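Local coordinates for protein ADP-ribosylglycohydrolase (Thermus thermophilus, PDB 2YZV) that belongs to the ADP-ribosylglycohydrolase family, an all-helical fold that here holds a pair of neighbouring magnesium ions between its helices, at residues G25-L31 with L248-D253; W55-T59 with D253-A257. All coordinates share one frame. Numbering follows the deposited sequence.

Contact 1: G25-L31 with L248-D253; sequences GAQVEGL and LGGDAD. With MG (magnesium ion), chain B; MG (magnesium ion), chain C.
Residues 25-31 leave helix 4-26 through two overlapping turns, type I over Ala26-Glu29 and type II over Val28-Leu31. They run beside segment 248-253, whose loop 248-251 leads into helix 252-267. CA atoms approach at Gly25-Asp253 (3.8 Å), Gly30-Gly250 (4.4 Å) and Leu31-Gly249 (5.1 Å). Two backbone hydrogen bonds fix the Gly30-Leu31 end: Gly30 N to Gly250 O (2.7 Å) and Gly250 N to Leu31 O (2.8 Å). At the other end Gly25 CA lies 3.4 Å from Ala252 O, a CA-H...O contact that a CB would block. Gly30, Gly249 and Gly250 have positive phi. Val28 (chi1 m) sets CG2 3.8 Å from Ala252 CB. Glu29 is extended (chi1 t, chi2 t), OE2 lying 3.5 Å from Asp253 OD2: two acidic groups beside the metal site, Glu29 not a ligand, Asp253 OD2 bound to MG of chain B (2.5 Å). Asp251 (chi1 t), at the N-cap position, gives OD1 to that ion (2.3 Å) instead of making a capping bond; Asp253 (chi1 p) sets OD1 2.0 Å from MG of chain C. Acidic ligands at a helix start characterise this family's dimetal site. Asp251 OD2 is hydrogen-bonded to Asn128, Leu248 packs on helix 221-234, and Ala26 meets Leu50 and Thr56.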
loop_
_atom_site.group_PDB
_atom_site.type_symbol
_atom_site.label_atom_id
_atom_site.label_comp_id
_atom_site.label_asym_id
_atom_site.label_seq_id
_atom_site.Cartn_x
_atom_site.Cartn_y
_atom_site.Cartn_z
ATOM N N GLY A 25 10.673 -0.487 -6.448
ATOM C CA GLY A 25 10.419 -1.899 -6.684
ATOM C C GLY A 25 10.148 -2.234 -8.139
ATOM O O GLY A 25 10.504 -3.316 -8.606
ATOM N N ALA A 26 9.522 -1.305 -8.854
ATOM C CA ALA A 26 9.207 -1.511 -10.262
ATOM C C ALA A 26 10.468 -1.794 -11.074
ATOM O O ALA A 26 10.415 -2.467 -12.105
ATOM C CB ALA A 26 8.488 -0.286 -10.823
ATOM N N GLN A 27 11.604 -1.289 -10.598
ATOM C CA GLN A 27 12.876 -1.475 -11.292
ATOM C C GLN A 27 13.284 -2.936 -11.399
ATOM O O GLN A 27 13.980 -3.321 -12.341
ATOM C CB GLN A 27 13.984 -0.680 -10.587
ATOM C CG GLN A 27 13.691 0.810 -10.511
ATOM C CD GLN A 27 14.723 1.601 -9.722
ATOM O OE1 GLN A 27 14.532 2.786 -9.454
ATOM N NE2 GLN A 27 15.821 0.951 -9.348
ATOM N N VAL A 28 12.857 -3.751 -10.440
ATOM C CA VAL A 28 13.207 -5.167 -10.453
ATOM C C VAL A 28 12.008 -6.099 -10.412
ATOM O O VAL A 28 12.130 -7.260 -10.024
ATOM C CB VAL A 28 14.138 -5.520 -9.281
ATOM C CG1 VAL A 28 15.491 -4.852 -9.477
ATOM C CG2 VAL A 28 13.510 -5.076 -7.975
ATOM N N GLU A 29 10.847 -5.597 -10.815
ATOM C CA GLU A 29 9.647 -6.421 -10.821
ATOM C C GLU A 29 9.841 -7.650 -11.705
ATOM O O GLU A 29 10.314 -7.540 -12.835
ATOM C CB GLU A 29 8.444 -5.611 -11.312
ATOM C CG GLU A 29 7.211 -6.456 -11.606
ATOM C CD GLU A 29 5.964 -5.626 -11.834
ATOM O OE1 GLU A 29 6.086 -4.484 -12.328
ATOM O OE2 GLU A 29 4.856 -6.122 -11.533
ATOM N N GLY A 30 9.492 -8.818 -11.172
ATOM C CA GLY A 30 9.614 -10.053 -11.930
ATOM C C GLY A 30 10.961 -10.751 -11.872
ATOM O O GLY A 30 11.112 -11.848 -12.415
ATOM N N LEU A 31 11.945 -10.135 -11.223
ATOM C CA LEU A 31 13.268 -10.742 -11.126
ATOM C C LEU A 31 13.369 -11.632 -9.899
ATOM O O LEU A 31 12.929 -11.257 -8.817
ATOM C CB LEU A 31 14.356 -9.672 -11.042
ATOM C CG LEU A 31 14.453 -8.640 -12.166
ATOM C CD1 LEU A 31 15.648 -7.738 -11.910
ATOM C CD2 LEU A 31 14.590 -9.335 -13.512
ATOM N N LEU A 248 13.903 -8.275 -2.744
ATOM C CA LEU A 248 13.335 -9.616 -2.667
ATOM C C LEU A 248 12.930 -9.974 -4.091
ATOM O O LEU A 248 12.681 -11.133 -4.409
ATOM C CB LEU A 248 12.086 -9.633 -1.791
ATOM C CG LEU A 248 12.263 -9.439 -0.289
ATOM C CD1 LEU A 248 10.890 -9.357 0.352
ATOM C CD2 LEU A 248 13.067 -10.590 0.302
ATOM N N GLY A 249 12.862 -8.957 -4.946
ATOM C CA GLY A 249 12.469 -9.179 -6.324
ATOM C C GLY A 249 11.003 -9.563 -6.418
ATOM O O GLY A 249 10.201 -9.204 -5.553
ATOM N N GLY A 250 10.646 -10.301 -7.466
ATOM C CA GLY A 250 9.261 -10.703 -7.637
ATOM C C GLY A 250 8.354 -9.497 -7.808
ATOM O O GLY A 250 8.646 -8.605 -8.606
ATOM N N ASP A 251 7.259 -9.459 -7.055
ATOM C CA ASP A 251 6.313 -8.349 -7.137
ATOM C C ASP A 251 6.846 -7.231 -6.247
ATOM O O ASP A 251 6.176 -6.767 -5.323
ATOM C CB ASP A 251 4.932 -8.814 -6.662
ATOM C CG ASP A 251 3.812 -7.930 -7.177
ATOM O OD1 ASP A 251 3.954 -7.374 -8.289
ATOM O OD2 ASP A 251 2.782 -7.807 -6.484
ATOM N N ALA A 252 8.060 -6.799 -6.558
ATOM C CA ALA A 252 8.761 -5.777 -5.790
ATOM C C ALA A 252 8.108 -4.405 -5.735
ATOM O O ALA A 252 8.264 -3.689 -4.746
ATOM C CB ALA A 252 10.188 -5.646 -6.305
ATOM N N ASP A 253 7.400 -4.021 -6.789
ATOM C CA ASP A 253 6.744 -2.720 -6.789
ATOM C C ASP A 253 5.679 -2.673 -5.698
ATOM O O ASP A 253 5.547 -1.678 -4.987
ATOM C CB ASP A 253 6.100 -2.422 -8.151
ATOM C CG ASP A 253 5.095 -3.479 -8.581
ATOM O OD1 ASP A 253 4.078 -3.108 -9.201
ATOM O OD2 ASP A 253 5.321 -4.678 -8.324
HETATM MG MG MG B . 2.894 -5.355 -8.463
HETATM MG MG MG C . 2.483 -2.169 -9.907
#

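Contact 2: W55-T59 with D253-A257; sequences WTDDT and DTVGA. With MG (magnesium ion), chain C; MG (magnesium ion), chain B.
Asp58 reaches over the first turn of helix 252-267, its carboxylate lying across Asp253 and Thr254. With chi1 m and chi2 55°, it places OD1 1.9 Å from MG of chain C and OD2 2.7 Å from Thr254 OG1, which donates a hydrogen bond to it. The same OD2 lies 4.1 Å from Ala257 CB, one helical turn further on, where Ala257 N is bonded to Asp253 O (2.9 Å). The backbones stay well apart, at CA distances of 6.7 Å for Asp58-Thr254 and 7.6 Å for Thr56-Asp253, so side chains and metal bridge the gap. Thr56, in extended conformation with chi1 p, is the N-cap of helix 57-72: its OG1 accepts a weak bond from Asp58 N (3.3 Å), lies 2.1 Å from MG of chain C and is hydrogen-bonded to Asp22 of helix 4-26. Asp253 (chi1 p) directs OD1 to the same ion at 2.0 Å. This Thr-x-Asp pairing at one helix start, facing an Asp-Thr pair at another, together with Asp251 just before the second helix, forms the binuclear magnesium centre characteristic of the ADP-ribosylglycohydrolase fold. Close oxygens such as Asp58 OD1 and Asp253 OD1 (3.0 Å) are held together by the cation they share. Thr254 (chi1 m) turns OG1 to MG of chain B at 2.4 Å, while Asp253 OD2 reaches that ion at 2.5 Å. Met132 of helix 129-132 packs against Asp58 and Thr254, and the Trp55 ring leads away from 253-257 to meet that of His281.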
loop_
_atom_site.group_PDB
_atom_site.type_symbol
_atom_site.label_atom_id
_atom_site.label_comp_id
_atom_site.label_asym_id
_atom_site.label_seq_id
_atom_site.Cartn_x
_atom_site.Cartn_y
_atom_site.Cartn_z
ATOM N N TRP A 55 6.192 5.511 -11.265
ATOM C CA TRP A 55 5.569 4.375 -10.609
ATOM C C TRP A 55 4.593 3.610 -11.503
ATOM O O TRP A 55 4.455 3.911 -12.691
ATOM C CB TRP A 55 4.884 4.851 -9.322
ATOM C CG TRP A 55 4.533 6.307 -9.347
ATOM C CD1 TRP A 55 5.255 7.343 -8.812
ATOM C CD2 TRP A 55 3.388 6.897 -9.968
ATOM N NE1 TRP A 55 4.623 8.539 -9.063
ATOM C CE2 TRP A 55 3.475 8.294 -9.770
ATOM C CE3 TRP A 55 2.292 6.380 -10.674
ATOM C CZ2 TRP A 55 2.507 9.183 -10.256
ATOM C CZ3 TRP A 55 1.330 7.264 -11.158
ATOM C CH2 TRP A 55 1.446 8.651 -10.944
ATOM N N THR A 56 3.907 2.628 -10.924
ATOM C CA THR A 56 2.987 1.782 -11.684
ATOM C C THR A 56 1.510 1.918 -11.324
ATOM O O THR A 56 1.066 2.961 -10.845
ATOM C CB THR A 56 3.382 0.309 -11.518
ATOM O OG1 THR A 56 3.051 -0.125 -10.191
ATOM C CG2 THR A 56 4.883 0.139 -11.727
ATOM N N ASP A 57 0.751 0.849 -11.560
ATOM C CA ASP A 57 -0.676 0.851 -11.262
ATOM C C ASP A 57 -0.958 0.945 -9.767
ATOM O O ASP A 57 -2.053 1.341 -9.364
ATOM C CB ASP A 57 -1.352 -0.397 -11.852
ATOM C CG ASP A 57 -0.773 -1.692 -11.319
ATOM O OD1 ASP A 57 -0.922 -1.969 -10.111
ATOM O OD2 ASP A 57 -0.169 -2.441 -12.115
ATOM N N ASP A 58 0.025 0.588 -8.946
ATOM C CA ASP A 58 -0.138 0.659 -7.497
ATOM C C ASP A 58 -0.445 2.100 -7.117
ATOM O O ASP A 58 -1.474 2.400 -6.503
ATOM C CB ASP A 58 1.150 0.235 -6.780
ATOM C CG ASP A 58 1.544 -1.196 -7.074
ATOM O OD1 ASP A 58 1.678 -1.550 -8.262
ATOM O OD2 ASP A 58 1.732 -1.966 -6.110
ATOM N N THR A 59 0.465 2.991 -7.486
ATOM C CA THR A 59 0.313 4.400 -7.181
ATOM C C THR A 59 -0.844 5.026 -7.962
ATOM O O THR A 59 -1.549 5.893 -7.440
ATOM C CB THR A 59 1.628 5.163 -7.466
ATOM O OG1 THR A 59 2.693 4.575 -6.705
ATOM C CG2 THR A 59 1.499 6.624 -7.077
ATOM N N ASP A 253 7.400 -4.021 -6.789
ATOM C CA ASP A 253 6.744 -2.720 -6.789
ATOM C C ASP A 253 5.679 -2.673 -5.698
ATOM O O ASP A 253 5.547 -1.678 -4.987
ATOM C CB ASP A 253 6.100 -2.422 -8.151
ATOM C CG ASP A 253 5.095 -3.479 -8.581
ATOM O OD1 ASP A 253 4.078 -3.108 -9.201
ATOM O OD2 ASP A 253 5.321 -4.678 -8.324
ATOM N N THR A 254 4.935 -3.762 -5.554
ATOM C CA THR A 254 3.869 -3.813 -4.565
ATOM C C THR A 254 4.372 -4.070 -3.148
ATOM O O THR A 254 3.839 -3.511 -2.191
ATOM C CB THR A 254 2.828 -4.855 -4.964
ATOM O OG1 THR A 254 2.390 -4.579 -6.301
ATOM C CG2 THR A 254 1.628 -4.796 -4.023
ATOM N N VAL A 255 5.392 -4.912 -3.002
ATOM C CA VAL A 255 5.945 -5.150 -1.672
ATOM C C VAL A 255 6.562 -3.819 -1.245
ATOM O O VAL A 255 6.430 -3.397 -0.097
ATOM C CB VAL A 255 7.027 -6.254 -1.686
ATOM C CG1 VAL A 255 7.759 -6.291 -0.348
ATOM C CG2 VAL A 255 6.376 -7.600 -1.952
ATOM N N GLY A 256 7.229 -3.153 -2.183
ATOM C CA GLY A 256 7.820 -1.863 -1.882
ATOM C C GLY A 256 6.764 -0.833 -1.506
ATOM O O GLY A 256 6.964 -0.035 -0.588
ATOM N N ALA A 257 5.632 -0.847 -2.205
ATOM C CA ALA A 257 4.560 0.107 -1.922
ATOM C C ALA A 257 3.920 -0.130 -0.559
ATOM O O ALA A 257 3.573 0.822 0.139
ATOM C CB ALA A 257 3.500 0.043 -3.009
HETATM MG MG MG C . 2.483 -2.169 -9.907
HETATM MG MG MG B . 2.894 -5.355 -8.463
#

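In the fold
Asp253 belongs to both contacts, and its carboxylate spans the two magnesium ions, MG of chain B and MG of chain C, which lie 3.5 Å apart. Contact 2 supplies all three protein ligands of the chain C ion, whereas the chain B ion draws Asp251 from contact 1 and Thr254 from contact 2 in addition to Asp253. The contact centres are about 9 Å apart, and they touch directly where Ala26 CB packs 3.7 Å from Thr56 CG2. Helix 252-267 is common to both: the turns after helix 4-26 flank its N-terminal approach, and the start of helix 57-72 faces its first turn. Contact 2 is the more deeply buried of the two.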